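Long-range contacts in proteolytically activated form of PPO4 Tyrosinase (Agaricus bisporus var. bisporus H97, PDB 4OUA), which uses a pair of copper ions to hydroxylate monophenols and to oxidise the resulting o-diphenols to o-quinones, the first step of melanin synthesis: residues A[86-91]-A[323-328]; A[227-232]-A[298-303]. All coordinates share one frame; numbering follows the deposited sequence.

Interaction 1 (A[86-91]-A[323-328]); sequences FPTWHR and SALEPF. With CU1 (copper (I) ion), chain C.
Trp89 meets Glu326, Phe328 and Leu325 where the start of helix 86-109, a copper-bearing helix of the tyrosinase di-copper fold, lies against the loop 323-328. The indole is extended from the helix with CG anti to the backbone N (chi1 -177°), which carries its pyrrole edge to the loop. There NE1 donates to the backbone O of Glu326 at 2.9 Å; the acceptor lies close to the indole plane, and the N-H...O angle is 154°. Phe328 comes over one face of the same indole, its CE2 corner 3.4 Å from Trp89 CE2. This is a T-shaped, edge-to-face pair, the phenyl edge turned to the five-membered ring with the planes at 66°. The hydrogen bond thus fixes the pyrrole edge, and the Phe328 edge covers a face. Leu325 packs nearer the helix backbone: its CD2 lies 4.2 Å from Trp89 CB and 4.0 Å from Thr88 OG1, and its side chain crosses that of Thr88 at about a right angle. The Thr88 hydroxyl has its polar partners in Ser338 and Leu85 O. The cis peptide bond before Pro327 bends the loop, and Pro327 CD sits over the centre of the Phe328 ring. Next along the helix, His90 points away from the loop and binds a copper ion that His56 and His81 also hold. Its imidazole is sandwiched, Phe86 CE1 toward the rim of one face and Trp89 CE3 over the centre of the other. The loop therefore packs on a second-shell residue of the copper site. His90 ND1 donates to Phe86 O at 2.7 Å, fixing the ring's rotation while NE2 reaches the copper ion at 2.1 Å.

Interaction 2 (A[227-232]-A[298-303]); sequences ANWEAF and GVWVTQ
Trp229, in the segment 227-232, lays its indole on the backbone of 300-302, in the loop that follows helix 277-295 of the di-copper domain. Contacts with the ring face come first. Val301 CA stands 3.5 Å from the centroid of the five-membered ring of Trp229 and only 10° off its normal, a CH-pi contact, and the carbonyl carbon of Trp300 lies over the same face. CG of Trp229 is anti to its backbone N (chi1 178°), which swings the indole out to the loop. The second group is aromatic: the Trp229 and Trp300 side chains run side by side in the same direction, their six-membered rings inclined at 47°, with Trp229 CZ3 3.8 Å from Trp300 CE3. Among apolar branches, Val301 CG2 touches Trp229 CZ2 at 3.7 Å, and Thr302 CG2 packs on Trp229 CB at 3.7 Å. A methyl also meets a carbonyl oxygen, Val299 CG1 lying against Ala227 O at 3.5 Å. Polar ends look elsewhere: Trp229 NE1 bonds to Val84 O, Trp300 NE1 to Ser338 O, and Glu230 OE1 to His242. An alanine in place of Trp229 would probably open a gap beside Val301 and Trp300 and leave Val84 O without its indole donor. No hydrogen bond joins the two segments, so the contact rests mainly on packing of the buried Trp229 indole over the backbone and side chains of 299-302, while its N-H bonds to a third part of the chain.

Overall arrangement
Interaction 2 packs against the start of helix 86-109, which forms one side of interaction 1; the centres of interactions 1 and 2 are about 15 Å apart. In direct touch, Thr88 CG2 packs on Val301 CG2 at 3.7 Å, and Pro87 CG meets Trp229 CZ2 at 3.8 Å. Arg91, salt-bridged to Asp286, also packs against Trp300. Ser338 ties the two further, bonding to Thr88 through its hydroxyl and to Trp300 NE1 through its carbonyl. Interaction 1 contains the copper ligand His90, whereas the Trp229 side chain of interaction 2 is about 10 Å from that of His90 and about 14 Å from a copper ion, and supplies no ligand.

Interaction 1 (A[86-91]-A[323-328])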
ATOM      1  N   PHE A  86       1.661 -12.408  -5.241  1.00 42.28           N
ATOM      2  CA  PHE A  86       1.978 -11.300  -4.341  1.00 41.09           C
ATOM      3  C   PHE A  86       1.809  -9.930  -4.997  1.00 39.00           C
ATOM      4  O   PHE A  86       1.090  -9.078  -4.476  1.00 44.32           O
ATOM      5  CB  PHE A  86       3.405 -11.433  -3.803  1.00 36.22           C
ATOM      6  CG  PHE A  86       3.877 -10.222  -3.048  1.00 34.18           C
ATOM      7  CD1 PHE A  86       3.485 -10.011  -1.736  1.00 35.16           C
ATOM      8  CD2 PHE A  86       4.705  -9.291  -3.651  1.00 33.58           C
ATOM      9  CE1 PHE A  86       3.911  -8.894  -1.040  1.00 29.68           C
ATOM     10  CE2 PHE A  86       5.135  -8.173  -2.960  1.00 32.46           C
ATOM     11  CZ  PHE A  86       4.737  -7.975  -1.652  1.00 31.56           C
ATOM     12  N   PRO A  87       2.473  -9.713  -6.143  1.00 37.71           N
ATOM     13  CA  PRO A  87       2.396  -8.411  -6.816  1.00 40.89           C
ATOM     14  C   PRO A  87       0.975  -8.020  -7.223  1.00 38.65           C
ATOM     15  O   PRO A  87       0.563  -6.888  -6.971  1.00 39.06           O
ATOM     16  CB  PRO A  87       3.280  -8.607  -8.053  1.00 32.35           C
ATOM     17  CG  PRO A  87       4.218  -9.703  -7.674  1.00 35.22           C
ATOM     18  CD  PRO A  87       3.408 -10.627  -6.820  1.00 34.33           C
ATOM     19  N   THR A  88       0.238  -8.941  -7.837  1.00 40.50           N
ATOM     20  CA  THR A  88      -1.083  -8.621  -8.369  1.00 35.04           C
ATOM     21  C   THR A  88      -2.130  -8.444  -7.274  1.00 35.44           C
ATOM     22  O   THR A  88      -2.991  -7.572  -7.375  1.00 40.36           O
ATOM     23  CB  THR A  88      -1.575  -9.703  -9.353  1.00 34.82           C
ATOM     24  OG1 THR A  88      -1.581 -10.981  -8.708  1.00 40.95           O
ATOM     25  CG2 THR A  88      -0.674  -9.760 -10.575  1.00 38.28           C
ATOM     26  N   TRP A  89      -2.058  -9.266  -6.231  1.00 35.53           N
ATOM     27  CA  TRP A  89      -3.038  -9.191  -5.150  1.00 37.55           C
ATOM     28  C   TRP A  89      -2.951  -7.858  -4.419  1.00 39.42           C
ATOM     29  O   TRP A  89      -3.965  -7.307  -3.992  1.00 38.00           O
ATOM     30  CB  TRP A  89      -2.851 -10.338  -4.155  1.00 29.88           C
ATOM     31  CG  TRP A  89      -3.881 -10.333  -3.059  1.00 35.95           C
ATOM     32  CD1 TRP A  89      -5.058 -11.025  -3.038  1.00 41.21           C
ATOM     33  CD2 TRP A  89      -3.830  -9.591  -1.833  1.00 39.43           C
ATOM     34  NE1 TRP A  89      -5.741 -10.763  -1.874  1.00 34.60           N
ATOM     35  CE2 TRP A  89      -5.009  -9.886  -1.117  1.00 35.28           C
ATOM     36  CE3 TRP A  89      -2.903  -8.709  -1.271  1.00 37.36           C
ATOM     37  CZ2 TRP A  89      -5.282  -9.332   0.130  1.00 36.36           C
ATOM     38  CZ3 TRP A  89      -3.176  -8.160  -0.031  1.00 34.74           C
ATOM     39  CH2 TRP A  89      -4.356  -8.473   0.654  1.00 35.30           C
ATOM     40  N   HIS A  90      -1.733  -7.345  -4.276  1.00 35.82           N
ATOM     41  CA  HIS A  90      -1.518  -6.098  -3.555  1.00 40.84           C
ATOM     42  C   HIS A  90      -1.831  -4.887  -4.431  1.00 41.68           C
ATOM     43  O   HIS A  90      -2.186  -3.821  -3.924  1.00 39.31           O
ATOM     44  CB  HIS A  90      -0.083  -6.028  -3.027  1.00 34.90           C
ATOM     45  CG  HIS A  90       0.176  -6.951  -1.876  1.00 34.44           C
ATOM     46  ND1 HIS A  90       0.301  -8.315  -2.027  1.00 32.34           N
ATOM     47  CD2 HIS A  90       0.317  -6.705  -0.552  1.00 32.63           C
ATOM     48  CE1 HIS A  90       0.514  -8.869  -0.847  1.00 36.90           C
ATOM     49  NE2 HIS A  90       0.528  -7.915   0.066  1.00 35.36           N
ATOM     50  N   ARG A  91      -1.709  -5.057  -5.744  1.00 36.63           N
ATOM     51  CA  ARG A  91      -2.053  -3.992  -6.679  1.00 40.78           C
ATOM     52  C   ARG A  91      -3.521  -3.611  -6.551  1.00 38.26           C
ATOM     53  O   ARG A  91      -3.868  -2.429  -6.505  1.00 34.82           O
ATOM     54  CB  ARG A  91      -1.747  -4.408  -8.118  1.00 35.59           C
ATOM     55  CG  ARG A  91      -2.498  -3.597  -9.162  1.00 30.50           C
ATOM     56  CD  ARG A  91      -1.794  -3.631 -10.505  1.00 33.82           C
ATOM     57  NE  ARG A  91      -0.561  -2.850 -10.485  1.00 37.20           N
ATOM     58  CZ  ARG A  91       0.276  -2.743 -11.511  1.00 36.01           C
ATOM     59  NH1 ARG A  91       0.018  -3.377 -12.649  1.00 36.64           N
ATOM     60  NH2 ARG A  91       1.373  -2.007 -11.400  1.00 30.25           N
ATOM     61  N   SER A 323      -6.329 -17.261 -11.454  1.00 52.70           N
ATOM     62  CA  SER A 323      -6.795 -17.425 -10.083  1.00 48.99           C
ATOM     63  C   SER A 323      -7.539 -16.178  -9.621  1.00 48.81           C
ATOM     64  O   SER A 323      -7.147 -15.056  -9.945  1.00 49.32           O
ATOM     65  CB  SER A 323      -5.624 -17.721  -9.145  1.00 44.43           C
ATOM     66  OG  SER A 323      -4.971 -18.925  -9.509  1.00 46.08           O
ATOM     67  N   ALA A 324      -8.617 -16.379  -8.872  1.00 42.64           N
ATOM     68  CA  ALA A 324      -9.391 -15.264  -8.342  1.00 43.40           C
ATOM     69  C   ALA A 324      -8.627 -14.582  -7.214  1.00 41.93           C
ATOM     70  O   ALA A 324      -7.987 -15.244  -6.400  1.00 43.74           O
ATOM     71  CB  ALA A 324     -10.751 -15.739  -7.854  1.00 42.37           C
ATOM     72  N   LEU A 325      -8.694 -13.255  -7.174  1.00 41.85           N
ATOM     73  CA  LEU A 325      -7.989 -12.486  -6.157  1.00 39.72           C
ATOM     74  C   LEU A 325      -8.945 -11.978  -5.082  1.00 35.75           C
ATOM     75  O   LEU A 325      -9.234 -10.785  -5.009  1.00 35.96           O
ATOM     76  CB  LEU A 325      -7.240 -11.317  -6.801  1.00 38.32           C
ATOM     77  CG  LEU A 325      -6.162 -11.711  -7.811  1.00 39.80           C
ATOM     78  CD1 LEU A 325      -5.660 -10.496  -8.582  1.00 37.54           C
ATOM     79  CD2 LEU A 325      -5.012 -12.415  -7.108  1.00 40.20           C
ATOM     80  N   GLU A 326      -9.434 -12.897  -4.255  1.00 36.13           N
ATOM     81  CA  GLU A 326     -10.324 -12.560  -3.148  1.00 37.07           C
ATOM     82  C   GLU A 326      -9.668 -11.574  -2.186  1.00 37.36           C
ATOM     83  O   GLU A 326      -8.462 -11.641  -1.958  1.00 40.83           O
ATOM     84  CB  GLU A 326     -10.731 -13.826  -2.391  1.00 37.26           C
ATOM     85  CG  GLU A 326     -11.671 -14.740  -3.155  1.00 35.80           C
ATOM     86  CD  GLU A 326     -13.095 -14.217  -3.182  1.00 46.59           C
ATOM     87  OE1 GLU A 326     -13.508 -13.547  -2.210  1.00 41.00           O
ATOM     88  OE2 GLU A 326     -13.801 -14.475  -4.180  1.00 51.09           O
ATOM     89  N   PRO A 327     -10.464 -10.652  -1.621  1.00 36.81           N
ATOM     90  CA  PRO A 327     -11.885 -10.481  -1.934  1.00 39.56           C
ATOM     91  C   PRO A 327     -12.135  -9.328  -2.903  1.00 36.56           C
ATOM     92  O   PRO A 327     -13.073  -8.554  -2.708  1.00 39.81           O
ATOM     93  CB  PRO A 327     -12.492 -10.177  -0.568  1.00 40.95           C
ATOM     94  CG  PRO A 327     -11.416  -9.381   0.116  1.00 38.71           C
ATOM     95  CD  PRO A 327     -10.081  -9.870  -0.432  1.00 34.09           C
ATOM     96  N   PHE A 328     -11.303  -9.221  -3.935  1.00 33.11           N
ATOM     97  CA  PHE A 328     -11.398  -8.113  -4.878  1.00 35.43           C
ATOM     98  C   PHE A 328     -12.176  -8.512  -6.129  1.00 35.26           C
ATOM     99  O   PHE A 328     -11.788  -9.433  -6.845  1.00 39.60           O
ATOM    100  CB  PHE A 328      -9.999  -7.619  -5.256  1.00 35.22           C
ATOM    101  CG  PHE A 328      -9.123  -7.325  -4.070  1.00 34.81           C
ATOM    102  CD1 PHE A 328      -9.367  -6.224  -3.267  1.00 37.86           C
ATOM    103  CD2 PHE A 328      -8.055  -8.149  -3.757  1.00 40.48           C
ATOM    104  CE1 PHE A 328      -8.564  -5.952  -2.174  1.00 40.14           C
ATOM    105  CE2 PHE A 328      -7.247  -7.881  -2.666  1.00 40.35           C
ATOM    106  CZ  PHE A 328      -7.502  -6.781  -1.875  1.00 36.53           C
TER
HETATM  107 CU   CU1 C 401       0.718  -8.245   2.113  1.00 44.28          CU
HETATM  108  O   HOH W   1       2.707  -7.473   3.244  0.90 42.65           O

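Interaction 2 (A[227-232]-A[298-303])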
ATOM      1  N   ALA A 227      14.228 -11.456 -15.021  1.00 39.14           N
ATOM      2  CA  ALA A 227      13.654 -11.892 -16.289  1.00 37.77           C
ATOM      3  C   ALA A 227      12.430 -12.780 -16.074  1.00 45.06           C
ATOM      4  O   ALA A 227      11.401 -12.599 -16.722  1.00 46.80           O
ATOM      5  CB  ALA A 227      14.696 -12.620 -17.119  1.00 35.34           C
ATOM      6  N   ASN A 228      12.550 -13.741 -15.163  1.00 53.17           N
ATOM      7  CA  ASN A 228      11.450 -14.654 -14.875  1.00 48.81           C
ATOM      8  C   ASN A 228      10.573 -14.139 -13.739  1.00 46.13           C
ATOM      9  O   ASN A 228      11.037 -13.415 -12.857  1.00 42.97           O
ATOM     10  CB  ASN A 228      11.983 -16.051 -14.541  1.00 49.21           C
ATOM     11  CG  ASN A 228      12.811 -16.074 -13.270  1.00 54.33           C
ATOM     12  OD1 ASN A 228      13.549 -15.133 -12.977  1.00 56.31           O
ATOM     13  ND2 ASN A 228      12.689 -17.154 -12.506  1.00 50.53           N
ATOM     14  N   TRP A 229       9.302 -14.525 -13.766  1.00 44.22           N
ATOM     15  CA  TRP A 229       8.315 -14.028 -12.815  1.00 39.29           C
ATOM     16  C   TRP A 229       8.475 -14.640 -11.426  1.00 42.04           C
ATOM     17  O   TRP A 229       8.199 -13.988 -10.418  1.00 44.56           O
ATOM     18  CB  TRP A 229       6.902 -14.298 -13.341  1.00 43.42           C
ATOM     19  CG  TRP A 229       5.812 -13.873 -12.406  1.00 36.52           C
ATOM     20  CD1 TRP A 229       5.148 -14.657 -11.510  1.00 40.60           C
ATOM     21  CD2 TRP A 229       5.256 -12.559 -12.277  1.00 35.90           C
ATOM     22  NE1 TRP A 229       4.214 -13.914 -10.830  1.00 42.27           N
ATOM     23  CE2 TRP A 229       4.261 -12.624 -11.283  1.00 36.23           C
ATOM     24  CE3 TRP A 229       5.504 -11.336 -12.907  1.00 38.21           C
ATOM     25  CZ2 TRP A 229       3.515 -11.511 -10.903  1.00 34.87           C
ATOM     26  CZ3 TRP A 229       4.762 -10.234 -12.528  1.00 40.61           C
ATOM     27  CH2 TRP A 229       3.779 -10.328 -11.535  1.00 37.35           C
ATOM     28  N   GLU A 230       8.916 -15.892 -11.376  1.00 42.98           N
ATOM     29  CA  GLU A 230       9.047 -16.599 -10.107  1.00 41.57           C
ATOM     30  C   GLU A 230      10.045 -15.918  -9.178  1.00 39.64           C
ATOM     31  O   GLU A 230       9.779 -15.749  -7.990  1.00 45.06           O
ATOM     32  CB  GLU A 230       9.461 -18.052 -10.343  1.00 46.55           C
ATOM     33  CG  GLU A 230       8.404 -19.067  -9.936  1.00 49.00           C
ATOM     34  CD  GLU A 230       8.098 -19.028  -8.449  1.00 54.59           C
ATOM     35  OE1 GLU A 230       8.961 -18.563  -7.673  1.00 46.66           O
ATOM     36  OE2 GLU A 230       6.994 -19.462  -8.055  1.00 56.75           O
ATOM     37  N   ALA A 231      11.192 -15.525  -9.723  1.00 41.71           N
ATOM     38  CA  ALA A 231      12.236 -14.894  -8.927  1.00 40.05           C
ATOM     39  C   ALA A 231      11.892 -13.444  -8.591  1.00 39.55           C
ATOM     40  O   ALA A 231      12.507 -12.839  -7.713  1.00 37.14           O
ATOM     41  CB  ALA A 231      13.568 -14.965  -9.655  1.00 32.80           C
ATOM     42  N   PHE A 232      10.906 -12.894  -9.291  1.00 38.48           N
ATOM     43  CA  PHE A 232      10.520 -11.498  -9.105  1.00 39.38           C
ATOM     44  C   PHE A 232       9.288 -11.337  -8.216  1.00 43.18           C
ATOM     45  O   PHE A 232       9.188 -10.378  -7.451  1.00 40.07           O
ATOM     46  CB  PHE A 232      10.263 -10.841 -10.464  1.00 40.00           C
ATOM     47  CG  PHE A 232       9.547  -9.521 -10.375  1.00 38.53           C
ATOM     48  CD1 PHE A 232      10.239  -8.359 -10.079  1.00 33.21           C
ATOM     49  CD2 PHE A 232       8.181  -9.444 -10.592  1.00 35.24           C
ATOM     50  CE1 PHE A 232       9.585  -7.146 -10.000  1.00 28.44           C
ATOM     51  CE2 PHE A 232       7.520  -8.234 -10.512  1.00 35.82           C
ATOM     52  CZ  PHE A 232       8.223  -7.083 -10.216  1.00 33.27           C
ATOM     53  N   GLY A 298       5.691  -8.173 -21.495  1.00 34.78           N
ATOM     54  CA  GLY A 298       5.363  -9.524 -21.908  1.00 38.64           C
ATOM     55  C   GLY A 298       5.458 -10.522 -20.771  1.00 47.41           C
ATOM     56  O   GLY A 298       4.840 -11.586 -20.819  1.00 58.18           O
ATOM     57  N   VAL A 299       6.234 -10.181 -19.747  1.00 40.66           N
ATOM     58  CA  VAL A 299       6.394 -11.054 -18.589  1.00 40.94           C
ATOM     59  C   VAL A 299       5.337 -10.764 -17.530  1.00 40.56           C
ATOM     60  O   VAL A 299       5.202  -9.628 -17.072  1.00 38.44           O
ATOM     61  CB  VAL A 299       7.787 -10.904 -17.951  1.00 31.89           C
ATOM     62  CG1 VAL A 299       7.963 -11.920 -16.832  1.00 34.48           C
ATOM     63  CG2 VAL A 299       8.870 -11.069 -18.998  1.00 36.84           C
ATOM     64  N   TRP A 300       4.590 -11.793 -17.140  1.00 41.31           N
ATOM     65  CA  TRP A 300       3.564 -11.643 -16.113  1.00 40.65           C
ATOM     66  C   TRP A 300       3.472 -12.895 -15.238  1.00 39.66           C
ATOM     67  O   TRP A 300       4.429 -13.662 -15.138  1.00 41.67           O
ATOM     68  CB  TRP A 300       2.209 -11.331 -16.754  1.00 30.51           C
ATOM     69  CG  TRP A 300       1.271 -10.580 -15.852  1.00 43.62           C
ATOM     70  CD1 TRP A 300       0.005 -10.946 -15.495  1.00 44.99           C
ATOM     71  CD2 TRP A 300       1.531  -9.337 -15.183  1.00 44.09           C
ATOM     72  NE1 TRP A 300      -0.541 -10.008 -14.653  1.00 39.20           N
ATOM     73  CE2 TRP A 300       0.375  -9.011 -14.444  1.00 47.40           C
ATOM     74  CE3 TRP A 300       2.629  -8.471 -15.139  1.00 39.55           C
ATOM     75  CZ2 TRP A 300       0.285  -7.853 -13.670  1.00 45.24           C
ATOM     76  CZ3 TRP A 300       2.537  -7.323 -14.369  1.00 39.93           C
ATOM     77  CH2 TRP A 300       1.373  -7.024 -13.646  1.00 45.48           C
ATOM     78  N   VAL A 301       2.317 -13.094 -14.610  1.00 38.07           N
ATOM     79  CA  VAL A 301       2.129 -14.171 -13.643  1.00 37.63           C
ATOM     80  C   VAL A 301       2.338 -15.561 -14.234  1.00 37.15           C
ATOM     81  O   VAL A 301       1.800 -15.884 -15.292  1.00 38.30           O
ATOM     82  CB  VAL A 301       0.716 -14.123 -13.024  1.00 47.14           C
ATOM     83  CG1 VAL A 301       0.559 -15.212 -11.969  1.00 38.95           C
ATOM     84  CG2 VAL A 301       0.439 -12.746 -12.433  1.00 42.88           C
ATOM     85  N   THR A 302       3.122 -16.378 -13.537  1.00 42.24           N
ATOM     86  CA  THR A 302       3.292 -17.781 -13.898  1.00 39.55           C
ATOM     87  C   THR A 302       2.727 -18.665 -12.791  1.00 43.98           C
ATOM     88  O   THR A 302       2.434 -18.187 -11.694  1.00 47.31           O
ATOM     89  CB  THR A 302       4.769 -18.144 -14.143  1.00 36.51           C
ATOM     90  OG1 THR A 302       5.490 -18.100 -12.906  1.00 34.41           O
ATOM     91  CG2 THR A 302       5.401 -17.176 -15.134  1.00 34.44           C
ATOM     92  N   GLN A 303       2.577 -19.952 -13.081  1.00 42.60           N
ATOM     93  CA  GLN A 303       1.972 -20.883 -12.135  1.00 39.23           C
ATOM     94  C   GLN A 303       2.863 -21.144 -10.921  1.00 49.45           C
ATOM     95  O   GLN A 303       4.089 -21.148 -11.024  1.00 51.90           O
ATOM     96  CB  GLN A 303       1.643 -22.201 -12.837  1.00 39.55           C
ATOM     97  CG  GLN A 303       1.177 -23.298 -11.903  1.00 55.23           C
ATOM     98  CD  GLN A 303       0.677 -24.516 -12.649  1.00 58.99           C
ATOM     99  OE1 GLN A 303       0.171 -24.406 -13.765  1.00 64.51           O
ATOM    100  NE2 GLN A 303       0.820 -25.685 -12.036  1.00 64.89           N
TER